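PDB 3ZXK: HIAXHD3 from Humicola insolens, which removes arabinofuranosyl side chains as a family 43 glycoside hydrolase and, with its active site engineered, also displays endo-xylanase activity. Local coordinates for residues A[139-144]-A[164-169]; A[144-147]-A[153-156]. One frame throughout, in Å; residues are numbered along the deposited sequence.

Interaction 1: A[139-144]-A[164-169]; sequences NCYYDA and NVAQLS. With XYP (beta-D-xylopyranose), chain C.
Tyr141 reaches from the loop 139-144 to the strand 164-168 with the far end of its ring, and two small apolar groups receive it. The methyl CB of Ala166 lies 3.6 Å from Tyr141 OH and 3.8 Å from CZ, while the branch CD2 of Leu168 comes to 3.8 Å from the same hydroxyl oxygen. Tyr141 and Leu168 run alongside one another, pointing opposite ways. With CG anti to its own carbonyl carbon (chi1 -64°), the tyrosine carries its ring across to the strand although the backbones stay well apart, the nearest CA atoms, those of Tyr141 and Ala166, being 8.7 Å from each other. The buried hydroxyl keeps a polar partner in Gln175 OE1, on the next strand of the sheet, and the ring also meets that of Tyr158. Tyr141 is the centre of an inverse gamma turn, in a loop that leads from one four-stranded antiparallel sheet to the next, as between the blades of the five-bladed beta-propeller of family 43; Cys140 ties this loop to Cys102 through a disulfide. One residue on, the chain faces the glycan pocket, and packing gives way to a looser, partly exposed side. Tyr142 has CG anti to its backbone N (chi1 176°), which sends the phenol toward the xylose, where OH stands 2.7 Å from the ring oxygen O5 and CZ 3.6 Å from C5. Glu192 OE1 hydrogen-bonds the same hydroxyl. A leucine in place of Tyr142 would probably leave Glu192 without this partner and the sugar without its close neighbour at O5. Over one face of the Tyr142 ring, nearer its border than its centre, lies Asp143 OD1, 3.3 Å from the ring plane.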
ATOM      1  N   ASN A 139      12.824  10.553 -18.328  1.00 13.88           N
ATOM      2  CA  ASN A 139      12.913   9.197 -18.847  1.00 14.52           C
ATOM      3  C   ASN A 139      12.027   8.400 -17.916  1.00 14.06           C
ATOM      4  O   ASN A 139      11.889   8.766 -16.750  1.00 16.17           O
ATOM      5  CB  ASN A 139      14.352   8.691 -18.787  1.00 14.93           C
ATOM      6  CG  ASN A 139      14.568   7.421 -19.604  1.00 16.00           C
ATOM      7  OD1 ASN A 139      13.672   6.942 -20.321  1.00 18.82           O
ATOM      8  ND2 ASN A 139      15.771   6.877 -19.517  1.00 18.19           N
ATOM      9  N   CYS A 140      11.375   7.363 -18.420  1.00 12.65           N
ATOM     10  CA  CYS A 140      10.546   6.562 -17.535  1.00 13.65           C
ATOM     11  C   CYS A 140      11.344   5.378 -17.034  1.00 11.23           C
ATOM     12  O   CYS A 140      11.703   4.484 -17.812  1.00 13.38           O
ATOM     13  CB  CYS A 140       9.243   6.086 -18.168  1.00 18.39           C
ATOM     14  SG  CYS A 140       8.330   5.073 -16.957  1.00 20.90           S
ATOM     15  N   TYR A 141      11.637   5.394 -15.738  1.00  7.94           N
ATOM     16  CA  TYR A 141      12.303   4.274 -15.124  1.00  6.64           C
ATOM     17  C   TYR A 141      11.224   3.336 -14.608  1.00  6.45           C
ATOM     18  O   TYR A 141      10.998   3.247 -13.400  1.00  6.40           O
ATOM     19  CB  TYR A 141      13.193   4.756 -13.993  1.00  6.27           C
ATOM     20  CG  TYR A 141      14.338   5.656 -14.419  1.00  5.77           C
ATOM     21  CD1 TYR A 141      14.892   5.593 -15.719  1.00  6.23           C
ATOM     22  CD2 TYR A 141      14.900   6.537 -13.503  1.00  6.58           C
ATOM     23  CE1 TYR A 141      15.965   6.401 -16.073  1.00  7.13           C
ATOM     24  CE2 TYR A 141      15.970   7.346 -13.858  1.00  6.41           C
ATOM     25  CZ  TYR A 141      16.483   7.290 -15.140  1.00  7.12           C
ATOM     26  OH  TYR A 141      17.537   8.117 -15.447  1.00  8.61           O
ATOM     27  N   TYR A 142      10.585   2.619 -15.532  1.00  6.74           N
ATOM     28  CA  TYR A 142       9.510   1.675 -15.188  1.00  7.21           C
ATOM     29  C   TYR A 142      10.079   0.568 -14.289  1.00  6.71           C
ATOM     30  O   TYR A 142      11.114  -0.018 -14.612  1.00  7.09           O
ATOM     31  CB  TYR A 142       8.924   1.040 -16.452  1.00  7.86           C
ATOM     32  CG  TYR A 142       7.875  -0.001 -16.124  1.00  8.83           C
ATOM     33  CD1 TYR A 142       6.576   0.366 -15.800  1.00  9.60           C
ATOM     34  CD2 TYR A 142       8.198  -1.356 -16.078  1.00  8.97           C
ATOM     35  CE1 TYR A 142       5.620  -0.593 -15.450  1.00 12.26           C
ATOM     36  CE2 TYR A 142       7.248  -2.317 -15.756  1.00 10.29           C
ATOM     37  CZ  TYR A 142       5.972  -1.930 -15.431  1.00 12.64           C
ATOM     38  OH  TYR A 142       5.033  -2.880 -15.110  1.00 16.21           O
ATOM     39  N   ASP A 143       9.428   0.307 -13.152  1.00  7.06           N
ATOM     40  CA  ASP A 143       9.917  -0.689 -12.199  1.00  5.94           C
ATOM     41  C   ASP A 143      11.396  -0.429 -11.800  1.00  6.19           C
ATOM     42  O   ASP A 143      12.318  -1.248 -12.000  1.00  7.72           O
ATOM     43  CB  ASP A 143       9.687  -2.104 -12.752  1.00  6.14           C
ATOM     44  CG  ASP A 143       8.253  -2.592 -12.537  1.00  8.51           C
ATOM     45  OD1 ASP A 143       7.339  -1.771 -12.362  1.00 10.14           O
ATOM     46  OD2 ASP A 143       8.055  -3.811 -12.532  1.00 10.30           O
ATOM     47  N   ALA A 144      11.584   0.738 -11.203  1.00  5.78           N
ATOM     48  CA  ALA A 144      12.904   1.260 -10.879  1.00  5.42           C
ATOM     49  C   ALA A 144      13.475   0.535  -9.663  1.00  5.39           C
ATOM     50  O   ALA A 144      12.731   0.204  -8.717  1.00  5.30           O
ATOM     51  CB  ALA A 144      12.786   2.754 -10.576  1.00  6.57           C
ATOM     52  N   ASN A 164      17.581  -2.146 -18.213  1.00  6.45           N
ATOM     53  CA  ASN A 164      18.580  -1.095 -18.467  1.00  6.31           C
ATOM     54  C   ASN A 164      19.153  -0.583 -17.144  1.00  5.79           C
ATOM     55  O   ASN A 164      18.538  -0.768 -16.088  1.00  6.35           O
ATOM     56  CB  ASN A 164      17.899   0.066 -19.190  1.00  6.88           C
ATOM     57  CG  ASN A 164      17.010  -0.415 -20.302  1.00  8.93           C
ATOM     58  OD1 ASN A 164      17.490  -1.033 -21.245  1.00  9.64           O
ATOM     59  ND2 ASN A 164      15.698  -0.204 -20.155  1.00 11.92           N
ATOM     60  N   VAL A 165      20.320   0.053 -17.193  1.00  5.37           N
ATOM     61  CA  VAL A 165      20.870   0.704 -16.011  1.00  5.53           C
ATOM     62  C   VAL A 165      21.248   2.132 -16.348  1.00  5.72           C
ATOM     63  O   VAL A 165      22.055   2.387 -17.255  1.00  6.01           O
ATOM     64  CB  VAL A 165      22.099  -0.054 -15.436  1.00  5.72           C
ATOM     65  CG1 VAL A 165      22.844   0.777 -14.369  1.00  6.19           C
ATOM     66  CG2 VAL A 165      21.695  -1.418 -14.903  1.00  5.91           C
ATOM     67  N   ALA A 166      20.674   3.062 -15.595  1.00  5.75           N
ATOM     68  CA  ALA A 166      21.019   4.476 -15.684  1.00  6.26           C
ATOM     69  C   ALA A 166      21.972   4.860 -14.562  1.00  5.98           C
ATOM     70  O   ALA A 166      21.866   4.361 -13.419  1.00  5.73           O
ATOM     71  CB  ALA A 166      19.773   5.349 -15.556  1.00  6.79           C
ATOM     72  N   GLN A 167      22.916   5.731 -14.895  1.00  6.37           N
ATOM     73  CA  GLN A 167      23.750   6.388 -13.906  1.00  6.07           C
ATOM     74  C   GLN A 167      23.197   7.789 -13.683  1.00  5.99           C
ATOM     75  O   GLN A 167      22.894   8.488 -14.651  1.00  6.84           O
ATOM     76  CB  GLN A 167      25.187   6.472 -14.405  1.00  6.80           C
ATOM     77  CG  GLN A 167      26.113   7.075 -13.368  1.00  7.10           C
ATOM     78  CD  GLN A 167      27.556   7.187 -13.823  1.00  9.62           C
ATOM     79  OE1 GLN A 167      28.048   6.360 -14.579  1.00 11.76           O
ATOM     80  NE2 GLN A 167      28.251   8.191 -13.326  1.00 10.65           N
ATOM     81  N   LEU A 168      23.028   8.177 -12.422  1.00  5.79           N
ATOM     82  CA  LEU A 168      22.570   9.526 -12.109  1.00  5.99           C
ATOM     83  C   LEU A 168      23.703  10.473 -11.768  1.00  6.42           C
ATOM     84  O   LEU A 168      24.823  10.048 -11.508  1.00  7.23           O
ATOM     85  CB  LEU A 168      21.595   9.473 -10.937  1.00  5.75           C
ATOM     86  CG  LEU A 168      20.487   8.433 -11.037  1.00  7.06           C
ATOM     87  CD1 LEU A 168      19.565   8.689  -9.878  1.00  7.60           C
ATOM     88  CD2 LEU A 168      19.727   8.549 -12.349  1.00  7.82           C
ATOM     89  N   SER A 169      23.389  11.769 -11.809  1.00  6.67           N
ATOM     90  CA  SER A 169      24.346  12.784 -11.420  1.00  7.26           C
ATOM     91  C   SER A 169      24.657  12.672  -9.907  1.00  7.66           C
ATOM     92  O   SER A 169      23.910  12.028  -9.144  1.00  7.11           O
ATOM     93  CB  SER A 169      23.784  14.173 -11.744  1.00  8.17           C
ATOM     94  OG  SER A 169      22.542  14.361 -11.097  1.00  7.49           O
TER
HETATM   95  C1  XYP C   4       2.131  -4.284 -17.380  1.00 30.74           C
HETATM   96  C2  XYP C   4       1.307  -3.119 -17.924  1.00 32.85           C
HETATM   97  C3  XYP C   4       2.034  -2.460 -19.099  1.00 35.00           C
HETATM   98  C4  XYP C   4       3.442  -2.048 -18.662  1.00 32.13           C
HETATM   99  C5  XYP C   4       4.196  -3.293 -18.209  1.00 27.30           C
HETATM  100  O2  XYP C   4       0.006  -3.574 -18.313  1.00 39.49           O
HETATM  101  O3  XYP C   4       1.295  -1.318 -19.538  1.00 38.83           O
HETATM  102  O4  XYP C   4       4.166  -1.361 -19.693  1.00 34.88           O
HETATM  103  O5  XYP C   4       3.480  -3.865 -17.102  1.00 30.73           O

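Interaction 2: A[144-147]-A[153-156]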
ATOM      1  N   ALA A 144      11.584   0.738 -11.203  1.00  5.78           N
ATOM      2  CA  ALA A 144      12.904   1.260 -10.879  1.00  5.42           C
ATOM      3  C   ALA A 144      13.475   0.535  -9.663  1.00  5.39           C
ATOM      4  O   ALA A 144      12.731   0.204  -8.717  1.00  5.30           O
ATOM      5  CB  ALA A 144      12.786   2.754 -10.576  1.00  6.57           C
ATOM      6  N   GLY A 145      14.791   0.330  -9.700  1.00  4.82           N
ATOM      7  CA  GLY A 145      15.559  -0.157  -8.549  1.00  4.89           C
ATOM      8  C   GLY A 145      16.830   0.654  -8.371  1.00  4.54           C
ATOM      9  O   GLY A 145      17.798   0.509  -9.158  1.00  5.34           O
ATOM     10  N   LEU A 146      16.842   1.473  -7.313  1.00  4.28           N
ATOM     11  CA  LEU A 146      17.973   2.330  -6.979  1.00  4.14           C
ATOM     12  C   LEU A 146      19.067   1.595  -6.221  1.00  3.81           C
ATOM     13  O   LEU A 146      18.773   0.832  -5.303  1.00  4.62           O
ATOM     14  CB  LEU A 146      17.475   3.499  -6.082  1.00  3.92           C
ATOM     15  CG  LEU A 146      18.499   4.470  -5.473  1.00  3.90           C
ATOM     16  CD1 LEU A 146      19.216   5.210  -6.586  1.00  4.74           C
ATOM     17  CD2 LEU A 146      17.834   5.460  -4.521  1.00  3.89           C
ATOM     18  N   LEU A 147      20.328   1.883  -6.584  1.00  3.68           N
ATOM     19  CA  LEU A 147      21.497   1.488  -5.830  1.00  3.78           C
ATOM     20  C   LEU A 147      22.338   2.730  -5.557  1.00  4.37           C
ATOM     21  O   LEU A 147      22.644   3.449  -6.482  1.00  4.52           O
ATOM     22  CB  LEU A 147      22.356   0.466  -6.643  1.00  4.12           C
ATOM     23  CG  LEU A 147      23.779   0.266  -6.088  1.00  4.62           C
ATOM     24  CD1 LEU A 147      23.705  -0.362  -4.715  1.00  4.65           C
ATOM     25  CD2 LEU A 147      24.643  -0.594  -6.990  1.00  6.58           C
ATOM     26  N   THR A 153      28.153   6.850  -6.016  1.00  6.36           N
ATOM     27  CA  THR A 153      27.482   7.059  -7.294  1.00  6.27           C
ATOM     28  C   THR A 153      26.147   6.313  -7.250  1.00  5.59           C
ATOM     29  O   THR A 153      26.076   5.209  -6.756  1.00  5.75           O
ATOM     30  CB  THR A 153      28.333   6.588  -8.468  1.00  6.99           C
ATOM     31  OG1 THR A 153      29.558   7.342  -8.474  1.00  9.75           O
ATOM     32  CG2 THR A 153      27.594   6.785  -9.810  1.00  7.71           C
ATOM     33  N   MET A 154      25.107   6.939  -7.778  1.00  5.24           N
ATOM     34  CA  MET A 154      23.764   6.406  -7.781  1.00  5.13           C
ATOM     35  C   MET A 154      23.395   5.844  -9.172  1.00  4.93           C
ATOM     36  O   MET A 154      23.670   6.477 -10.229  1.00  5.63           O
ATOM     37  CB  MET A 154      22.792   7.494  -7.327  1.00  5.62           C
ATOM     38  CG  MET A 154      23.070   7.978  -5.902  1.00  7.41           C
ATOM     39  SD  MET A 154      22.064   9.416  -5.525  1.00 11.63           S
ATOM     40  CE  MET A 154      20.455   8.665  -5.382  1.00  8.24           C
ATOM     41  N   TYR A 155      22.790   4.650  -9.174  1.00  4.48           N
ATOM     42  CA  TYR A 155      22.349   3.945 -10.377  1.00  4.11           C
ATOM     43  C   TYR A 155      20.910   3.527 -10.205  1.00  4.26           C
ATOM     44  O   TYR A 155      20.487   3.244  -9.092  1.00  4.83           O
ATOM     45  CB  TYR A 155      23.196   2.657 -10.601  1.00  4.19           C
ATOM     46  CG  TYR A 155      24.663   2.930 -10.786  1.00  5.13           C
ATOM     47  CD1 TYR A 155      25.195   3.264 -12.031  1.00  5.17           C
ATOM     48  CD2 TYR A 155      25.526   2.889  -9.690  1.00  5.02           C
ATOM     49  CE1 TYR A 155      26.542   3.547 -12.163  1.00  6.21           C
ATOM     50  CE2 TYR A 155      26.882   3.163  -9.828  1.00  5.72           C
ATOM     51  CZ  TYR A 155      27.368   3.485 -11.080  1.00  6.20           C
ATOM     52  OH  TYR A 155      28.700   3.775 -11.265  1.00  6.81           O
ATOM     53  N   ILE A 156      20.180   3.461 -11.318  1.00  4.36           N
ATOM     54  CA  ILE A 156      18.832   2.887 -11.313  1.00  4.17           C
ATOM     55  C   ILE A 156      18.711   1.825 -12.414  1.00  4.58           C
ATOM     56  O   ILE A 156      18.934   2.113 -13.592  1.00  5.43           O
ATOM     57  CB  ILE A 156      17.718   3.950 -11.463  1.00  4.95           C
ATOM     58  CG1 ILE A 156      17.748   4.910 -10.253  1.00  5.54           C
ATOM     59  CG2 ILE A 156      16.339   3.297 -11.611  1.00  5.45           C
ATOM     60  CD1 ILE A 156      16.777   6.072 -10.333  1.00  7.37           C
TER
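Tyr155 O accepts the shortest hydrogen bond of this strand pair, from Leu147 N at 2.9 Å and nearly straight (171° at the hydrogen). The same oxygen also receives a CA-H...O contact from Leu146, whose CA is 3.4 Å away. In return Tyr155 N donates to Leu147 O at 3.0 Å, closing the ring of an antiparallel hydrogen-bonded pair; a further CA-H...O contact from Met154 reaches Leu147 O. Leu146 and Ile156 form the neighbouring non-hydrogen-bonded pair. The strands 145-148 and 154-158 make a beta hairpin, with short segments running at 161° to each other, and supply two adjacent strands of a four-stranded sheet of the kind that forms a propeller blade. One face carries Leu146 and Ile156. There Leu146 CD1 lies closest to Tyr155 O, at 3.4 Å, and also meets Met154 CE and Ile156 CG1 at 3.9 and 4.0 Å. Met154 is bent at its last torsion (chi3 72°), which turns the terminal methyl back toward the leucine, and the two chains cross obliquely. Farther along, Ala144 CB fits against the other branch of Ile156, CG2, at 3.7 Å. Tyr100, from strand 96-103 of the preceding sheet, packs against Leu146, Met154 and Ile156, so these residues also join sheet to sheet. The opposite face bears Leu147 and Tyr155, whose side chains approach loosely, 4.5 Å between their CD2 atoms; Tyr155 turns additionally to Val165 and Gln167 on the next strand and to Pro224.

In the fold
Both contacts are buried and reach the same four-stranded sheet, yet they are built differently. Interaction 2 pairs its first two strands through main-chain bonds reinforced by apolar side chains; interaction 1 has no hydrogen bond between its segments and relies on the hydroxyl end of one tyrosine meeting two apolar side chains of the third strand. They share Ala144, where the loop 139-144 becomes the first strand. Ala166 N and Leu168 N probably bond to Ile156 O and Met154 O, uniting the second and third strands, and Tyr141 CD2 packs on Ile156 CD1. Interaction 1 also borders the glycan pocket through Tyr142, whereas interaction 2 lies between neighbouring sheets, the side chain of its Ala144 about 13 Å from the xylose.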